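Local coordinates for Rab GDP dissociation inhibitor alpha (Naegleria fowleri, PDB 6C87), which probably binds prenylated Rab GTPases in their GDP-bound form, slows GDP release and keeps them soluble for recycling between membranes, as other GDIs do, at residues 94-98 with 425-429; 307-312 with 391-395. One frame throughout, in Å; residues are numbered along the deposited sequence.

Contact 1 (94-98 with 425-429)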
# COMPACT_ATOMS: atom_id res chain seq x y z
N LYS A 94 8.18 -13.69 8.41
CA LYS A 94 7.63 -12.48 8.99
C LYS A 94 8.41 -12.04 10.23
O LYS A 94 8.74 -10.86 10.37
CB LYS A 94 6.15 -12.67 9.34
CG LYS A 94 5.21 -12.59 8.16
CD LYS A 94 3.77 -12.74 8.62
CE LYS A 94 2.80 -12.39 7.52
NZ LYS A 94 1.45 -12.97 7.78
N LEU A 95 8.72 -12.98 11.13
CA LEU A 95 9.37 -12.58 12.37
C LEU A 95 10.75 -11.99 12.11
O LEU A 95 11.12 -10.97 12.70
CB LEU A 95 9.45 -13.75 13.34
CG LEU A 95 10.14 -13.35 14.65
CD1 LEU A 95 9.40 -12.20 15.29
CD2 LEU A 95 10.21 -14.52 15.60
N VAL A 96 11.51 -12.61 11.21
CA VAL A 96 12.82 -12.07 10.87
C VAL A 96 12.69 -10.65 10.33
O VAL A 96 13.52 -9.77 10.62
CB VAL A 96 13.53 -13.00 9.85
CG1 VAL A 96 14.73 -12.31 9.23
CG2 VAL A 96 13.95 -14.30 10.53
N LYS A 97 11.65 -10.39 9.54
CA LYS A 97 11.45 -9.04 9.00
C LYS A 97 11.04 -8.06 10.09
O LYS A 97 11.51 -6.92 10.11
CB LYS A 97 10.43 -9.07 7.86
CG LYS A 97 11.00 -9.66 6.57
CD LYS A 97 10.01 -9.65 5.42
CE LYS A 97 10.65 -10.23 4.17
NZ LYS A 97 9.81 -10.04 2.96
N ILE A 98 10.18 -8.49 11.02
CA ILE A 98 9.78 -7.61 12.12
C ILE A 98 10.97 -7.31 13.01
O ILE A 98 11.18 -6.16 13.43
CB ILE A 98 8.64 -8.24 12.92
CG1 ILE A 98 7.45 -8.56 12.02
CG2 ILE A 98 8.19 -7.29 14.01
CD1 ILE A 98 6.34 -9.31 12.74
N ALA A 425 4.37 -14.42 14.84
CA ALA A 425 4.51 -13.19 14.06
C ALA A 425 3.16 -12.65 13.62
O ALA A 425 2.94 -11.43 13.62
CB ALA A 425 5.41 -13.43 12.85
N VAL A 426 2.24 -13.54 13.22
CA VAL A 426 0.89 -13.11 12.86
C VAL A 426 0.21 -12.44 14.06
O VAL A 426 -0.50 -11.44 13.91
CB VAL A 426 0.07 -14.31 12.32
CG1 VAL A 426 -1.40 -13.97 12.23
CG2 VAL A 426 0.59 -14.71 10.94
N ASP A 427 0.43 -12.98 15.27
CA ASP A 427 -0.13 -12.35 16.46
C ASP A 427 0.47 -10.97 16.71
O ASP A 427 -0.25 -10.03 17.07
CB ASP A 427 0.07 -13.24 17.68
CG ASP A 427 -0.78 -12.82 18.87
OD1 ASP A 427 -1.86 -12.23 18.63
OD2 ASP A 427 -0.38 -13.08 20.03
N ILE A 428 1.79 -10.81 16.52
CA ILE A 428 2.43 -9.51 16.72
C ILE A 428 1.86 -8.48 15.76
O ILE A 428 1.50 -7.36 16.15
CB ILE A 428 3.95 -9.62 16.57
CG1 ILE A 428 4.57 -10.36 17.76
CG2 ILE A 428 4.56 -8.25 16.38
CD1 ILE A 428 6.00 -10.81 17.50
N VAL A 429 1.79 -8.84 14.47
CA VAL A 429 1.26 -7.93 13.45
C VAL A 429 -0.17 -7.54 13.78
O VAL A 429 -0.56 -6.37 13.67
CB VAL A 429 1.34 -8.57 12.06
CG1 VAL A 429 0.56 -7.73 11.06
CG2 VAL A 429 2.79 -8.72 11.63

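Contact 2 (307-312 with 391-395)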
# COMPACT_ATOMS: atom_id res chain seq x y z
N LYS A 307 -4.76 -26.88 25.84
CA LYS A 307 -3.51 -27.20 26.50
C LYS A 307 -2.46 -27.56 25.46
O LYS A 307 -2.79 -28.01 24.35
CB LYS A 307 -3.64 -28.37 27.48
CG LYS A 307 -4.41 -28.11 28.74
CD LYS A 307 -4.50 -29.41 29.54
CE LYS A 307 -5.07 -29.18 30.92
NZ LYS A 307 -4.47 -30.16 31.86
N VAL A 308 -1.20 -27.37 25.82
CA VAL A 308 -0.08 -27.81 24.99
C VAL A 308 0.90 -28.55 25.89
O VAL A 308 1.35 -28.00 26.91
CB VAL A 308 0.61 -26.63 24.28
CG1 VAL A 308 1.95 -27.06 23.66
CG2 VAL A 308 -0.32 -26.02 23.25
N ILE A 309 1.24 -29.78 25.52
CA ILE A 309 2.28 -30.52 26.21
C ILE A 309 3.59 -30.30 25.48
O ILE A 309 3.64 -30.34 24.24
CB ILE A 309 1.96 -32.03 26.30
CG1 ILE A 309 3.13 -32.78 26.94
CG2 ILE A 309 1.66 -32.61 24.93
CD1 ILE A 309 2.81 -34.22 27.34
N ARG A 310 4.64 -30.02 26.24
CA ARG A 310 6.00 -30.01 25.73
C ARG A 310 6.81 -30.96 26.59
O ARG A 310 6.78 -30.84 27.83
CB ARG A 310 6.59 -28.60 25.72
CG ARG A 310 5.93 -27.71 24.68
CD ARG A 310 6.46 -26.31 24.75
NE ARG A 310 5.81 -25.46 23.76
CZ ARG A 310 4.73 -24.72 24.00
NH1 ARG A 310 4.18 -24.73 25.21
NH2 ARG A 310 4.21 -23.98 23.03
N VAL A 311 7.44 -31.94 25.96
CA VAL A 311 8.32 -32.88 26.64
C VAL A 311 9.75 -32.57 26.24
O VAL A 311 10.14 -32.76 25.08
CB VAL A 311 7.96 -34.34 26.33
CG1 VAL A 311 8.88 -35.26 27.10
CG2 VAL A 311 6.51 -34.61 26.69
N ILE A 312 10.54 -32.16 27.22
CA ILE A 312 11.89 -31.67 27.00
C ILE A 312 12.84 -32.81 27.32
O ILE A 312 12.81 -33.37 28.42
CB ILE A 312 12.15 -30.41 27.85
CG1 ILE A 312 11.08 -29.36 27.51
CG2 ILE A 312 13.54 -29.85 27.61
CD1 ILE A 312 10.99 -28.21 28.49
N PHE A 391 11.57 -34.04 30.84
CA PHE A 391 10.76 -33.12 31.64
C PHE A 391 9.42 -32.88 30.95
O PHE A 391 9.39 -32.47 29.79
CB PHE A 391 11.45 -31.77 31.83
CG PHE A 391 12.85 -31.88 32.33
CD1 PHE A 391 13.11 -32.01 33.70
CD2 PHE A 391 13.92 -31.84 31.45
CE1 PHE A 391 14.41 -32.09 34.18
CE2 PHE A 391 15.23 -31.93 31.92
CZ PHE A 391 15.47 -32.06 33.29
N VAL A 392 8.33 -33.11 31.68
CA VAL A 392 6.99 -32.90 31.14
C VAL A 392 6.52 -31.50 31.50
O VAL A 392 6.39 -31.15 32.68
CB VAL A 392 6.00 -33.96 31.67
CG1 VAL A 392 4.61 -33.66 31.15
CG2 VAL A 392 6.43 -35.34 31.22
N TYR A 393 6.23 -30.70 30.48
CA TYR A 393 5.87 -29.29 30.64
C TYR A 393 4.53 -29.05 29.94
O TYR A 393 4.47 -28.90 28.72
CB TYR A 393 6.97 -28.41 30.06
CG TYR A 393 6.80 -26.92 30.31
CD1 TYR A 393 6.41 -26.44 31.55
CD2 TYR A 393 7.04 -26.01 29.29
CE1 TYR A 393 6.25 -25.08 31.77
CE2 TYR A 393 6.90 -24.65 29.50
CZ TYR A 393 6.50 -24.19 30.74
OH TYR A 393 6.35 -22.83 30.94
N ILE A 394 3.46 -29.02 30.72
CA ILE A 394 2.10 -28.84 30.21
C ILE A 394 1.62 -27.44 30.58
O ILE A 394 1.75 -27.00 31.73
CB ILE A 394 1.16 -29.91 30.76
CG1 ILE A 394 1.73 -31.30 30.45
CG2 ILE A 394 -0.23 -29.75 30.17
CD1 ILE A 394 1.03 -32.42 31.16
N LEU A 395 1.05 -26.73 29.60
CA LEU A 395 0.60 -25.36 29.78
C LEU A 395 -0.80 -25.17 29.23
O LEU A 395 -1.15 -25.74 28.20
CB LEU A 395 1.54 -24.37 29.08
CG LEU A 395 2.95 -24.20 29.62
CD1 LEU A 395 3.75 -23.28 28.70
CD2 LEU A 395 2.91 -23.65 31.05
O HOH W 1 3.89 -26.73 27.19

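Contact 1 (94-98 with 425-429)
Two helical segments pack through aliphatic side chains. Their axes come within 9.8 Å, with an angle of 48° between their N-to-C directions. K94 starts the interface: its CB lies 3.7 Å from CB of A425. Its extended side chain reaches across to V426, and K94 NZ ends 3.7 Å from V426 CG2, a van der Waals contact at the exposed edge. L95 has the closest backbone approach, with its CA 5.2 Å from CA of A425. The small alanine allows this: L95 N is 3.8 Å from A425 CB. Further out, L95 CD1 meets I428 CD1 at 4.3 Å. One turn on, I98 points toward the second helix. I98 CD1 reaches V429 CG2 at 3.8 Å, and I428 CG2 and A425 CB, both at 4.2 Å. It is plain apolar helix packing that joins helix 94-102 to C-terminal helix 422-436, distant in sequence within the GDI fold. Helix 22-33 adds V26, which touches both I98 and I428, while L95 packs on L89 of strand 89-90.

Contact 2 (307-312 with 391-395)
The two strands run antiparallel in regular register, and six backbone hydrogen bonds join them. V308 and L395 exchange two: V308 N to L395 O at 2.9 Å and L395 N to V308 O at 3.0 Å. R310 N donates to Y393 O and Y393 N to R310 O, both at 2.7 Å. I312 N to F391 O and F391 N to I312 O are both 2.8 Å. I309-I394 and V311-V392 are the non-hydrogen-bonded pairs. The backbones of K307, I309 and V311 bond to V368, T366 and V364 on the other flank, in and just after strand 360-367. Strand 302-315 is thus an inner strand of the large mixed sheet of the GDI fold, between 360-367 and 389-400. A water serves three groups: it donates to V308 O at 2.9 Å and Y393 O at 2.7 Å, and accepts from R310 NH1 at 2.8 Å. Each carbonyl thus accepts a second hydrogen bond, beside that from L395 N or R310 N respectively, and the buried guanidinium gains a polar partner. R310 NH2 makes weak bonds to the carbonyls of Y415 and D416. Y393 OH is hydrogen-bonded to E50 O. On the face with R310 and Y393, I312 CD1 packs 4.3 Å from Y393 CB, and helix 56-64 lies over I312 and F391. On the other face, I309 CG1 meets I394 CG1 at 4.1 Å.

In the fold
Contacts 1 and 2 do not touch. Their centres are about 25 Å apart and their nearest atoms about 12 Å. Both strands of contact 2 come between the two helices of contact 1 in the sequence. The two differ in kind: contact 1 is helix packing across 326 intervening residues, and contact 2 is strand pairing across 78. Both belong to the GDP dissociation inhibitor fold. The centre of contact 1 is about 10 Å from the centre of the chain, that of contact 2 about 15 Å. Strand 89-90, which borders contact 1, belongs to the same branched mixed sheet as the strands of contact 2. No other chain of the assembly touches their segments.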